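Local coordinates for 2,3,4,5-tetrahydropyridine-2,6-dicarboxylate N-succinyltransferase (Campylobacter jejuni, PDB 2RIJ), which probably transfers succinyl from succinyl-CoA to tetrahydrodipicolinate, giving N-succinyl-L-2-amino-6-oxopimelate on the diaminopimelate route to lysine, at residues G29-D34 with L44-A49; E80-L85 with S137-Y142; P154-N159 with N246-T251; R219-S224 with T237-A242; K337-F342 with K355-L360. One frame throughout, in Å; residues are numbered along the deposited sequence.

Contact 1 of 5, residues G29-D34 with L44-A49; sequences GIARLD and LQASFA
The ring of Phe48 carries the methyl of Ala31 on one face, a CH-pi contact with Ala31 CB 3.8 Å from the ring centroid and displaced toward the CZ rim; Gly29 C meets the same ring at its edge. The guanidinium of Arg32 has Asp34 at its edge, NH1 and OD1 forming a salt bridge of 2.9 Å in the guanidinium plane, though OD1 is approached from above the carboxylate plane. Both groups belong to an antiparallel beta hairpin, strands 27-35 and 43-48, interrupted by a classic beta bulge where Leu44 and Gln45 both face Asp34. At the bulge Asp34 O takes Leu44 N at 2.8 Å, with Gln45 N a weak second donor. Arg32 and Ser47 form a hydrogen-bonded pair through both backbone N-H groups, whereas Leu33 and Ala46 are a non-hydrogen-bonded pair. On the apolar face, Ala46 CB touches Leu33 CD2 (3.8 Å) and Ala31 CB. Helix 138-149 lies against the hairpin, Tyr142 touching Ala46 and Tyr146 meeting the Phe48 ring edge-to-face. The other face is polar. Gln45, with CG anti to the backbone N (chi1 -172°), runs side by side with Asp34; NE2 gives OD2 a 2.9 Å bond nearly in line with its C-O bond, the amide and carboxylate planes being 44° apart. Gln45 OE1 bonds to His211, and Arg32 NE donates to Lys191 O of the second subunit. A water bridges the strands on this face: it donates to Arg32 O and Asp34 OD2 and accepts from Ser47 OG at 2.6 Å.

Contact 2 of 5, residues E80-L85 with S137-Y142; sequences EFVQTL and SVESIY
Glu80 holds two serines at the start of a helix, one with each carboxylate oxygen. Ser140 OG donates to Glu80 OE1 at 2.7 Å and Ser137 OG to Glu80 OE2 at 2.8 Å, both hydroxyls meeting the carboxylate on its syn side but somewhat out of its plane. OE1 has a further donor in Leu136 N, just ahead of the helix. The same serines form a capping box: Ser137 is the N-cap, its OG accepting from Ser140 N at 3.0 Å, while the return bond from Ser137 N to Ser140 OG is weak. Ser137 OG stands between backbone N and carbonyl carbon (chi1 62°), where it can take the Ser140 N-H and still donate to Glu80. A carboxylate set at a helix N terminus and fed by two hydroxyls and an amide probably keeps its negative charge easily. Next to these bonds lies Val82: CG2 rests 3.5 Å from Ser137 OG, and CG1 packs 3.7 Å from Glu139 CD. Glu139 bends at chi2 (92°) and crosses the valine at about a right angle, its CB, CG and CD all touching CG1. Strand 80-84 turns Glu80 and Val82 toward helix 138-149, whereas Phe81 points away and packs on Leu64 of helix 57-69. The strand pairs antiparallel with strand 124-129, whose Val127 touches Glu139, and Ile43 of the neighbouring hairpin strand touches both Val138 and Glu139. Helix 138-149 thus packs against the N-terminal antiparallel sheet.

Contact 3 of 5, residues P154-N159 with N246-T251; sequences PLRSIN and NFNAGT
Asn248 reaches Arg156 with the end of its side chain. CB points neither toward nor away from 154-159; from it CG swings anti to the backbone N (chi1 -162°) and comes 3.9 Å from Arg156 N. OD1 then accepts from that N-H at 2.9 Å, the donor tilted 21° from the carbonyl plane. A water also donates to OD1, at 2.9 Å, and accepts from Ile158 N. The other branch, ND2, donates to a second water at 3.0 Å, which donates weakly to Arg156 O. Asn248 itself has left-handed backbone angles and lies in one of the early coils of the left-handed parallel beta-helix expected of this family, where strand 250-251 stacks on 266-267. The opposing piece, 154-159, opens with a type II beta turn, Pro154 to Ser157, with Arg156 at its positive-phi corner. Leu155 projects from this turn against the coil backbone: CD2 lies 3.4 Å from Ala249 N, and CD1 lies 3.6 Å from Gly250 N. The backbone angles of Gly250 themselves call for glycine. The Arg156 guanidinium passes on to the next coils, NE donating to Ser264 O and NH2 bonding to Ser292 OG. Pro154 O closes the turn twice over, taking Ser157 OG at 2.6 Å and Ser157 N at 3.1 Å.

Contact 4 of 5, residues R219-S224 with T237-A242; sequences RILESS and TIMPGA
Arg219 and Thr237 lie side by side on neighbouring coils of the parallel beta-helix, where strands 219-220 and 237-238 pair in parallel. Ile238 N donates to Arg219 O at 2.9 Å, and Ile238 O accepts from Leu221 N at 2.9 Å. Thr237 CG2 lies over one face of the Arg219 guanidinium, toward its rim, 3.6 Å above the plane. Arg219 NH2 makes only a weak bond to Thr237 OG1, 3.2 Å; NE donates instead to a water in the guanidinium plane that also bonds to OG1. The firm partner of Arg219 is Asp203 of the second subunit, through NH1. Glu222 OE2 accepts from Ser224 OG with its anti lone pair and, from above the carboxylate plane, from Ser224 N at 2.9 Å. Apolar contacts lie beside these bonds: Leu221 CB lies 3.6 Å from Pro240 CD, and Leu221 CD2 touches CE of selenomethionine Met239, whose side chain comes within about 4 Å of the predicted catalytic Glu258. The backbone bonds thus join coil to coil, while Arg219 NH1 and Glu222 OE1 each carry a salt bridge to the second subunit, the latter to its Arg207, and Glu222 OE2 stays with Ser224.

Contact 5 of 5, residues K337-F342 with K355-L360; sequences KLNPYF and KGLNGL
Asn339 OD1 accepts the backbone N-H of Asn358 at 2.8 Å, on a lone pair in the carbonyl plane and nearly straight at the hydrogen (168°). The partner bond runs the other way: Asn339 ND2 donates to Asn358 O at 2.9 Å, again in plane, giving a two-point pairing of one side-chain amide with the backbone N-H and C=O of a single residue. Asn339 is the first residue to leave helical angles after helix 332-338 and opens a type I beta turn to Phe342, closed by Phe342 N to Asn339 O. Its amide is turned to the loop that leads into strand 360-364 of the C-terminal region, and ND2 also donates to Leu335 O of the helix, so that both branches are held and the amide's rotation is fixed. Asn358 OD1 in turn accepts from Asp311 N. On one side of the amide pair, Leu338 CD1 rests 4.0 Å from Gly359 CA; Gly359, at positive phi, leaves room for that methyl. On the other, Leu357 CB approaches Asn339 OD1 to 3.6 Å, and its CD2 methyl lies 3.9 Å from Phe342 CD1. Phe342, with CG anti to the backbone N (chi1 -165°), crosses Leu357 at about a right angle and also meets Phe344 edge-to-face. Leu357 CD1 sits over the centre of the Phe342 ring, 3.8 Å from the centroid and 3° off the normal, in a CH-pi contact.

From the N terminus, contact 1 closes a short hairpin, and contact 2 then closes a longer loop that returns helix 138-149 to the same N-terminal sheet; the two touch where Tyr142 packs on Gln45 and Ala46. Contact 3 spans the widest gap, bringing the loop after that helix onto the beta-helix and so joining the two parts of the fold. Contact 4 falls within that span, between adjacent coils of the beta-helix. Contact 5 follows in series near the C-terminal end, its centre about 45 Å from those of contacts 1 and 2. No two contacts cross along the chain, and contacts 1 and 4 both meet the second subunit.

Contact 1 of 5, residues G29-D34 with L44-A49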
# COMPACT_ATOMS: atom_id res chain seq x y z
N GLY A 29 23.25 43.95 -36.50
CA GLY A 29 24.20 44.66 -35.70
C GLY A 29 25.61 44.45 -36.20
O GLY A 29 25.83 43.78 -37.21
N ILE A 30 26.55 45.06 -35.50
CA ILE A 30 27.97 44.94 -35.76
C ILE A 30 28.65 44.21 -34.59
O ILE A 30 28.57 44.64 -33.43
CB ILE A 30 28.63 46.33 -36.02
CG1 ILE A 30 28.04 47.01 -37.24
CG2 ILE A 30 30.16 46.20 -36.18
CD1 ILE A 30 28.50 48.51 -37.38
N ALA A 31 29.35 43.14 -34.92
CA ALA A 31 30.08 42.34 -33.98
C ALA A 31 31.59 42.55 -34.03
O ALA A 31 32.16 42.70 -35.09
CB ALA A 31 29.78 40.87 -34.23
N ARG A 32 32.24 42.54 -32.86
CA ARG A 32 33.67 42.37 -32.77
C ARG A 32 33.91 40.88 -32.69
O ARG A 32 33.31 40.18 -31.85
CB ARG A 32 34.25 43.07 -31.53
CG ARG A 32 35.74 42.96 -31.42
CD ARG A 32 36.31 43.48 -30.06
NE ARG A 32 35.66 42.82 -28.92
CZ ARG A 32 35.90 41.56 -28.55
NH1 ARG A 32 36.74 40.79 -29.19
NH2 ARG A 32 35.23 41.06 -27.51
N LEU A 33 34.78 40.36 -33.55
CA LEU A 33 35.03 38.93 -33.62
C LEU A 33 36.32 38.49 -32.93
O LEU A 33 37.34 39.19 -32.99
CB LEU A 33 35.09 38.46 -35.07
CG LEU A 33 33.95 38.84 -36.01
CD1 LEU A 33 34.28 38.23 -37.41
CD2 LEU A 33 32.59 38.45 -35.51
N ASP A 34 36.27 37.32 -32.30
CA ASP A 34 37.45 36.66 -31.79
C ASP A 34 37.75 35.53 -32.76
O ASP A 34 36.89 34.71 -33.03
CB ASP A 34 37.21 36.09 -30.40
CG ASP A 34 37.00 37.17 -29.34
OD1 ASP A 34 37.87 38.08 -29.21
OD2 ASP A 34 35.96 37.13 -28.63
N LEU A 44 35.60 32.22 -33.35
CA LEU A 44 35.36 31.61 -32.07
C LEU A 44 34.29 32.28 -31.21
O LEU A 44 33.76 31.61 -30.32
CB LEU A 44 36.64 31.52 -31.26
CG LEU A 44 37.86 30.99 -32.01
CD1 LEU A 44 38.97 30.90 -31.00
CD2 LEU A 44 37.55 29.64 -32.63
N GLN A 45 34.01 33.55 -31.46
CA GLN A 45 33.01 34.31 -30.72
C GLN A 45 32.73 35.62 -31.44
O GLN A 45 33.60 36.18 -32.12
CB GLN A 45 33.51 34.63 -29.29
CG GLN A 45 32.44 35.24 -28.42
CD GLN A 45 32.84 35.42 -26.97
OE1 GLN A 45 32.07 35.07 -26.05
NE2 GLN A 45 34.03 35.98 -26.74
N ALA A 46 31.53 36.13 -31.24
CA ALA A 46 31.11 37.43 -31.73
C ALA A 46 30.47 38.20 -30.57
O ALA A 46 29.71 37.62 -29.77
CB ALA A 46 30.14 37.25 -32.87
N SER A 47 30.82 39.48 -30.43
CA SER A 47 30.27 40.33 -29.37
C SER A 47 29.61 41.57 -30.00
O SER A 47 30.21 42.22 -30.87
CB SER A 47 31.36 40.73 -28.37
OG SER A 47 32.02 39.57 -27.83
N PHE A 48 28.39 41.88 -29.56
CA PHE A 48 27.66 43.04 -30.00
C PHE A 48 27.41 43.95 -28.82
O PHE A 48 27.12 43.47 -27.74
CB PHE A 48 26.28 42.62 -30.56
CG PHE A 48 26.32 41.75 -31.78
CD1 PHE A 48 26.48 40.38 -31.67
CD2 PHE A 48 26.08 42.29 -33.03
CE1 PHE A 48 26.45 39.54 -32.75
CE2 PHE A 48 26.06 41.47 -34.14
CZ PHE A 48 26.23 40.07 -33.99
N ALA A 49 27.43 45.26 -29.05
CA ALA A 49 27.02 46.20 -28.02
C ALA A 49 25.65 46.79 -28.29
O ALA A 49 25.13 47.51 -27.44
CB ALA A 49 28.07 47.33 -27.89
O HOH W 1 27.62 46.30 -31.65
O HOH W 2 33.66 38.46 -29.52

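Contact 2 of 5, residues E80-L85 with S137-Y142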
# COMPACT_ATOMS: atom_id res chain seq x y z
N GLU A 80 20.40 35.46 -44.46
CA GLU A 80 21.29 36.27 -43.66
C GLU A 80 22.38 36.84 -44.54
O GLU A 80 22.60 36.36 -45.66
CB GLU A 80 21.90 35.42 -42.53
CG GLU A 80 22.85 34.33 -43.04
CD GLU A 80 23.46 33.55 -41.90
OE1 GLU A 80 22.69 32.88 -41.17
OE2 GLU A 80 24.71 33.57 -41.78
N PHE A 81 23.05 37.86 -44.02
CA PHE A 81 24.21 38.47 -44.67
C PHE A 81 25.22 38.87 -43.61
O PHE A 81 24.87 39.49 -42.60
CB PHE A 81 23.77 39.64 -45.60
CG PHE A 81 24.91 40.48 -46.10
CD1 PHE A 81 25.69 40.07 -47.17
CD2 PHE A 81 25.20 41.71 -45.52
CE1 PHE A 81 26.74 40.85 -47.64
CE2 PHE A 81 26.24 42.49 -45.99
CZ PHE A 81 27.01 42.06 -47.06
N VAL A 82 26.46 38.42 -43.82
CA VAL A 82 27.58 38.68 -42.93
C VAL A 82 28.73 39.21 -43.76
O VAL A 82 29.08 38.63 -44.78
CB VAL A 82 28.03 37.39 -42.21
CG1 VAL A 82 29.20 37.63 -41.29
CG2 VAL A 82 26.84 36.75 -41.45
N GLN A 83 29.36 40.29 -43.32
CA GLN A 83 30.50 40.84 -44.05
C GLN A 83 31.42 41.61 -43.15
O GLN A 83 30.97 42.45 -42.38
CB GLN A 83 30.00 41.77 -45.16
CG GLN A 83 31.01 42.10 -46.25
CD GLN A 83 31.21 40.96 -47.25
OE1 GLN A 83 30.42 40.03 -47.34
NE2 GLN A 83 32.29 41.03 -47.96
N THR A 84 32.72 41.39 -43.31
CA THR A 84 33.77 42.14 -42.59
C THR A 84 33.73 43.57 -43.00
O THR A 84 33.63 43.87 -44.19
CB THR A 84 35.18 41.56 -42.94
OG1 THR A 84 35.26 40.23 -42.44
CG2 THR A 84 36.33 42.39 -42.34
N LEU A 85 33.82 44.46 -42.02
CA LEU A 85 33.89 45.90 -42.24
C LEU A 85 35.33 46.35 -42.50
O LEU A 85 36.27 45.94 -41.81
CB LEU A 85 33.32 46.67 -41.04
CG LEU A 85 31.81 46.57 -40.89
CD1 LEU A 85 31.47 46.80 -39.43
CD2 LEU A 85 31.11 47.61 -41.86
N SER A 137 26.10 30.72 -40.10
CA SER A 137 27.41 31.23 -39.69
C SER A 137 27.48 31.32 -38.19
O SER A 137 26.45 31.43 -37.53
CB SER A 137 27.70 32.60 -40.31
OG SER A 137 26.78 33.61 -39.94
N VAL A 138 28.70 31.32 -37.67
CA VAL A 138 28.95 31.63 -36.27
C VAL A 138 28.36 33.01 -35.93
O VAL A 138 27.71 33.18 -34.91
CB VAL A 138 30.44 31.59 -35.93
CG1 VAL A 138 30.65 32.00 -34.46
CG2 VAL A 138 31.02 30.17 -36.20
N GLU A 139 28.59 33.97 -36.81
CA GLU A 139 28.11 35.32 -36.59
C GLU A 139 26.57 35.38 -36.43
O GLU A 139 26.06 36.10 -35.56
CB GLU A 139 28.55 36.23 -37.76
CG GLU A 139 30.08 36.45 -37.88
CD GLU A 139 30.82 35.47 -38.81
OE1 GLU A 139 30.42 34.27 -38.96
OE2 GLU A 139 31.86 35.89 -39.36
N SER A 140 25.83 34.69 -37.30
CA SER A 140 24.38 34.71 -37.21
C SER A 140 23.88 33.90 -36.01
O SER A 140 22.90 34.29 -35.40
CB SER A 140 23.70 34.26 -38.50
OG SER A 140 23.92 32.91 -38.74
N ILE A 141 24.57 32.83 -35.62
CA ILE A 141 24.23 32.13 -34.38
C ILE A 141 24.32 33.11 -33.21
O ILE A 141 23.42 33.17 -32.36
CB ILE A 141 25.19 30.92 -34.06
CG1 ILE A 141 25.06 29.84 -35.11
CG2 ILE A 141 24.85 30.35 -32.66
CD1 ILE A 141 26.20 28.82 -35.11
N TYR A 142 25.39 33.88 -33.16
CA TYR A 142 25.58 34.84 -32.06
C TYR A 142 24.52 35.95 -32.07
O TYR A 142 23.98 36.32 -31.00
CB TYR A 142 27.00 35.39 -32.04
CG TYR A 142 27.95 34.58 -31.20
CD1 TYR A 142 28.58 33.47 -31.70
CD2 TYR A 142 28.13 34.89 -29.85
CE1 TYR A 142 29.41 32.72 -30.91
CE2 TYR A 142 28.97 34.14 -29.05
CZ TYR A 142 29.62 33.07 -29.60
OH TYR A 142 30.46 32.30 -28.84

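Contact 3 of 5, residues P154-N159 with N246-T251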
# COMPACT_ATOMS: atom_id res chain seq x y z
N PRO A 154 10.85 36.53 -28.14
CA PRO A 154 10.50 35.55 -27.10
C PRO A 154 11.23 34.23 -27.20
O PRO A 154 11.66 33.82 -28.30
CB PRO A 154 9.00 35.33 -27.27
CG PRO A 154 8.54 36.39 -28.21
CD PRO A 154 9.68 36.83 -29.02
N LEU A 155 11.37 33.59 -26.05
CA LEU A 155 11.91 32.23 -25.96
C LEU A 155 11.18 31.32 -26.96
O LEU A 155 9.97 31.48 -27.19
CB LEU A 155 11.75 31.70 -24.55
CG LEU A 155 12.72 32.26 -23.52
CD1 LEU A 155 12.29 31.99 -22.07
CD2 LEU A 155 14.10 31.61 -23.84
N ARG A 156 11.95 30.44 -27.58
CA ARG A 156 11.48 29.47 -28.61
C ARG A 156 11.05 30.03 -29.97
O ARG A 156 10.76 29.24 -30.89
CB ARG A 156 10.33 28.62 -28.07
CG ARG A 156 10.55 27.93 -26.77
CD ARG A 156 9.21 27.23 -26.44
NE ARG A 156 9.21 26.64 -25.15
CZ ARG A 156 8.11 26.43 -24.44
NH1 ARG A 156 6.91 26.76 -24.90
NH2 ARG A 156 8.21 25.87 -23.27
N SER A 157 11.09 31.33 -30.14
CA SER A 157 10.48 31.98 -31.27
C SER A 157 11.41 32.04 -32.48
O SER A 157 10.96 32.41 -33.56
CB SER A 157 9.99 33.36 -30.86
OG SER A 157 11.07 34.26 -30.77
N ILE A 158 12.69 31.68 -32.34
CA ILE A 158 13.61 31.76 -33.47
C ILE A 158 14.38 30.48 -33.72
O ILE A 158 14.56 29.66 -32.82
CB ILE A 158 14.60 32.99 -33.37
CG1 ILE A 158 15.48 32.91 -32.12
CG2 ILE A 158 13.86 34.34 -33.48
CD1 ILE A 158 16.60 33.94 -32.15
N ASN A 159 14.84 30.32 -34.95
CA ASN A 159 15.46 29.07 -35.41
C ASN A 159 16.93 29.02 -35.05
O ASN A 159 17.72 29.82 -35.53
CB ASN A 159 15.21 28.91 -36.92
CG ASN A 159 15.54 27.53 -37.43
OD1 ASN A 159 16.44 26.91 -36.93
ND2 ASN A 159 14.83 27.08 -38.48
N ASN A 246 19.80 26.98 -19.32
CA ASN A 246 20.42 26.68 -20.59
C ASN A 246 19.97 27.70 -21.67
O ASN A 246 19.13 28.61 -21.44
CB ASN A 246 20.06 25.25 -20.98
CG ASN A 246 21.12 24.56 -21.84
OD1 ASN A 246 21.90 25.20 -22.51
ND2 ASN A 246 21.17 23.24 -21.76
N PHE A 247 20.56 27.59 -22.85
CA PHE A 247 20.15 28.47 -23.93
C PHE A 247 18.73 28.15 -24.38
O PHE A 247 18.25 27.00 -24.21
CB PHE A 247 21.13 28.41 -25.11
CG PHE A 247 21.00 27.21 -25.94
CD1 PHE A 247 21.72 26.09 -25.66
CD2 PHE A 247 20.17 27.21 -27.05
CE1 PHE A 247 21.62 24.97 -26.45
CE2 PHE A 247 20.08 26.10 -27.86
CZ PHE A 247 20.79 24.98 -27.55
N ASN A 248 18.05 29.18 -24.89
CA ASN A 248 16.63 29.10 -25.29
C ASN A 248 15.75 28.55 -24.12
O ASN A 248 14.82 27.76 -24.33
CB ASN A 248 16.51 28.21 -26.54
CG ASN A 248 15.23 28.39 -27.27
OD1 ASN A 248 14.67 29.50 -27.38
ND2 ASN A 248 14.72 27.28 -27.80
N ALA A 249 16.08 28.98 -22.90
CA ALA A 249 15.35 28.66 -21.69
C ALA A 249 15.31 29.88 -20.81
O ALA A 249 16.16 30.76 -20.92
CB ALA A 249 16.03 27.48 -20.90
N GLY A 250 14.34 29.93 -19.92
CA GLY A 250 14.32 30.92 -18.86
C GLY A 250 12.96 31.22 -18.29
O GLY A 250 12.11 30.33 -18.12
N THR A 251 12.76 32.50 -17.97
CA THR A 251 11.67 32.96 -17.16
C THR A 251 10.95 34.06 -17.93
O THR A 251 11.58 34.85 -18.63
CB THR A 251 12.14 33.51 -15.78
OG1 THR A 251 12.99 34.65 -15.94
CG2 THR A 251 12.90 32.40 -14.99
O HOH W 3 12.60 26.53 -29.78
O HOH W 4 14.18 30.28 -30.08

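Contact 4 of 5, residues R219-S224 with T237-A242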
# COMPACT_ATOMS: atom_id res chain seq x y z
N ARG A 219 19.40 39.22 -10.65
CA ARG A 219 20.65 38.70 -10.04
C ARG A 219 21.02 37.33 -10.56
O ARG A 219 20.15 36.46 -10.70
CB ARG A 219 20.47 38.68 -8.54
CG ARG A 219 20.09 40.05 -7.99
CD ARG A 219 20.02 40.08 -6.48
NE ARG A 219 18.86 39.34 -5.98
CZ ARG A 219 18.78 38.59 -4.89
NH1 ARG A 219 19.82 38.35 -4.10
NH2 ARG A 219 17.61 38.05 -4.60
N ILE A 220 22.31 37.13 -10.81
CA ILE A 220 22.84 35.85 -11.25
C ILE A 220 24.04 35.63 -10.37
O ILE A 220 25.09 36.32 -10.51
CB ILE A 220 23.28 35.88 -12.70
CG1 ILE A 220 22.10 36.14 -13.62
CG2 ILE A 220 24.07 34.62 -13.04
CD1 ILE A 220 22.51 36.53 -15.08
N LEU A 221 23.92 34.72 -9.42
CA LEU A 221 24.96 34.60 -8.35
C LEU A 221 26.19 33.82 -8.75
O LEU A 221 27.15 33.74 -7.98
CB LEU A 221 24.36 34.05 -7.04
CG LEU A 221 23.75 35.11 -6.10
CD1 LEU A 221 22.54 35.76 -6.74
CD2 LEU A 221 23.43 34.49 -4.71
N GLU A 222 26.19 33.28 -9.96
CA GLU A 222 27.35 32.61 -10.52
C GLU A 222 27.17 32.48 -12.03
O GLU A 222 26.20 31.88 -12.51
CB GLU A 222 27.59 31.23 -9.88
CG GLU A 222 28.66 30.33 -10.57
CD GLU A 222 29.93 31.07 -11.07
OE1 GLU A 222 30.41 32.00 -10.35
OE2 GLU A 222 30.46 30.76 -12.20
N SER A 223 28.12 33.06 -12.76
CA SER A 223 28.06 33.10 -14.21
C SER A 223 27.96 31.73 -14.89
O SER A 223 27.26 31.61 -15.85
CB SER A 223 29.28 33.84 -14.82
OG SER A 223 29.16 34.00 -16.23
N SER A 224 28.65 30.69 -14.41
CA SER A 224 28.61 29.38 -15.06
C SER A 224 27.18 28.77 -15.09
O SER A 224 26.90 27.82 -15.82
CB SER A 224 29.58 28.43 -14.35
OG SER A 224 29.14 28.18 -13.05
N THR A 237 16.06 35.89 -9.99
CA THR A 237 17.26 35.53 -9.21
C THR A 237 17.67 34.10 -9.56
O THR A 237 16.87 33.16 -9.46
CB THR A 237 17.01 35.64 -7.69
OG1 THR A 237 16.54 36.95 -7.38
CG2 THR A 237 18.26 35.34 -6.87
N ILE A 238 18.91 33.95 -9.98
CA ILE A 238 19.53 32.62 -10.13
C ILE A 238 20.53 32.40 -8.99
O ILE A 238 21.60 33.04 -8.91
CB ILE A 238 20.27 32.45 -11.47
CG1 ILE A 238 19.41 33.00 -12.66
CG2 ILE A 238 20.69 30.99 -11.68
CD1 ILE A 238 18.04 32.27 -12.79
N MSE A 239 20.19 31.46 -8.15
CA MSE A 239 21.05 31.10 -6.98
C MSE A 239 22.09 30.14 -7.50
O MSE A 239 21.88 29.52 -8.54
CB MSE A 239 20.26 30.47 -5.85
CG MSE A 239 19.23 31.37 -5.23
SE MSE A 239 19.94 32.99 -4.45
CE MSE A 239 21.01 32.24 -2.89
N PRO A 240 23.26 30.03 -6.81
CA PRO A 240 24.36 29.24 -7.37
C PRO A 240 24.49 27.76 -7.02
O PRO A 240 25.23 27.06 -7.72
CB PRO A 240 25.60 29.99 -6.87
CG PRO A 240 25.20 30.62 -5.63
CD PRO A 240 23.70 30.76 -5.61
N GLY A 241 23.80 27.28 -6.00
CA GLY A 241 24.00 25.93 -5.50
C GLY A 241 23.87 24.80 -6.52
O GLY A 241 24.77 24.02 -6.68
N ALA A 242 22.72 24.70 -7.17
CA ALA A 242 22.43 23.56 -8.02
C ALA A 242 21.55 23.94 -9.19
O ALA A 242 20.85 23.11 -9.71
CB ALA A 242 21.80 22.41 -7.18
O HOH W 5 16.69 39.72 -8.04

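Contact 5 of 5, residues K337-F342 with K355-L360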
# COMPACT_ATOMS: atom_id res chain seq x y z
N LYS A 337 -13.51 22.97 -12.03
CA LYS A 337 -13.79 24.40 -12.10
C LYS A 337 -12.64 25.21 -12.64
O LYS A 337 -12.85 26.17 -13.37
CB LYS A 337 -14.15 24.93 -10.72
CG LYS A 337 -15.47 24.43 -10.19
CD LYS A 337 -15.83 25.15 -8.89
CE LYS A 337 -16.85 24.39 -8.06
NZ LYS A 337 -17.20 25.15 -6.80
N LEU A 338 -11.41 24.85 -12.26
CA LEU A 338 -10.23 25.55 -12.74
C LEU A 338 -9.89 25.10 -14.18
O LEU A 338 -9.10 25.74 -14.85
CB LEU A 338 -9.04 25.25 -11.78
CG LEU A 338 -9.18 25.75 -10.36
CD1 LEU A 338 -8.06 25.28 -9.47
CD2 LEU A 338 -9.25 27.30 -10.40
N ASN A 339 -10.44 23.96 -14.60
CA ASN A 339 -10.05 23.28 -15.86
C ASN A 339 -11.30 22.71 -16.56
O ASN A 339 -11.50 21.50 -16.66
CB ASN A 339 -9.04 22.16 -15.54
CG ASN A 339 -7.79 22.67 -14.87
OD1 ASN A 339 -6.94 23.31 -15.50
ND2 ASN A 339 -7.65 22.36 -13.59
N PRO A 340 -12.16 23.62 -17.04
CA PRO A 340 -13.48 23.28 -17.53
C PRO A 340 -13.52 22.38 -18.75
O PRO A 340 -14.50 21.71 -18.92
CB PRO A 340 -14.11 24.64 -17.83
CG PRO A 340 -13.08 25.59 -17.81
CD PRO A 340 -11.89 25.05 -17.09
N TYR A 341 -12.49 22.33 -19.58
CA TYR A 341 -12.53 21.43 -20.73
C TYR A 341 -12.00 20.04 -20.44
O TYR A 341 -12.21 19.12 -21.22
CB TYR A 341 -11.79 22.04 -21.91
CG TYR A 341 -12.59 23.13 -22.58
CD1 TYR A 341 -12.70 24.38 -22.02
CD2 TYR A 341 -13.26 22.87 -23.78
CE1 TYR A 341 -13.48 25.40 -22.68
CE2 TYR A 341 -14.00 23.83 -24.42
CZ TYR A 341 -14.12 25.10 -23.88
OH TYR A 341 -14.90 26.05 -24.60
N PHE A 342 -11.30 19.88 -19.32
CA PHE A 342 -10.72 18.60 -19.04
C PHE A 342 -11.76 17.61 -18.49
O PHE A 342 -12.63 17.96 -17.67
CB PHE A 342 -9.57 18.73 -18.07
CG PHE A 342 -8.69 17.51 -18.02
CD1 PHE A 342 -7.77 17.25 -19.02
CD2 PHE A 342 -8.80 16.62 -16.97
CE1 PHE A 342 -6.94 16.10 -18.95
CE2 PHE A 342 -7.97 15.49 -16.90
CZ PHE A 342 -7.06 15.23 -17.88
N LYS A 355 -1.00 17.46 -18.56
CA LYS A 355 -0.16 18.55 -18.93
C LYS A 355 -0.95 19.84 -19.12
O LYS A 355 -2.07 19.86 -19.67
CB LYS A 355 0.62 18.19 -20.18
CG LYS A 355 -0.22 18.03 -21.41
CD LYS A 355 0.73 17.71 -22.57
CE LYS A 355 0.09 17.90 -23.90
NZ LYS A 355 -0.61 16.66 -24.22
N GLY A 356 -0.36 20.93 -18.64
CA GLY A 356 -0.90 22.25 -18.86
C GLY A 356 -2.05 22.63 -17.95
O GLY A 356 -2.49 23.75 -17.97
N LEU A 357 -2.55 21.72 -17.11
CA LEU A 357 -3.71 22.06 -16.25
C LEU A 357 -3.33 23.03 -15.12
O LEU A 357 -2.19 23.02 -14.65
CB LEU A 357 -4.36 20.81 -15.69
CG LEU A 357 -4.85 19.78 -16.71
CD1 LEU A 357 -5.35 18.52 -16.03
CD2 LEU A 357 -5.94 20.41 -17.62
N ASN A 358 -4.31 23.80 -14.66
CA ASN A 358 -4.09 24.78 -13.58
C ASN A 358 -4.46 24.24 -12.22
O ASN A 358 -5.41 23.44 -12.08
CB ASN A 358 -4.98 26.02 -13.83
CG ASN A 358 -4.76 26.61 -15.19
OD1 ASN A 358 -3.64 26.98 -15.58
ND2 ASN A 358 -5.83 26.69 -15.95
N GLY A 359 -3.79 24.73 -11.18
CA GLY A 359 -4.17 24.42 -9.81
C GLY A 359 -3.87 23.02 -9.30
O GLY A 359 -4.42 22.59 -8.30
N LEU A 360 -2.97 22.31 -9.98
CA LEU A 360 -2.60 20.96 -9.60
C LEU A 360 -1.60 20.96 -8.44
O LEU A 360 -0.70 21.79 -8.34
CB LEU A 360 -1.97 20.17 -10.76
CG LEU A 360 -2.76 20.03 -12.07
CD1 LEU A 360 -1.99 19.12 -13.04
CD2 LEU A 360 -4.11 19.42 -11.80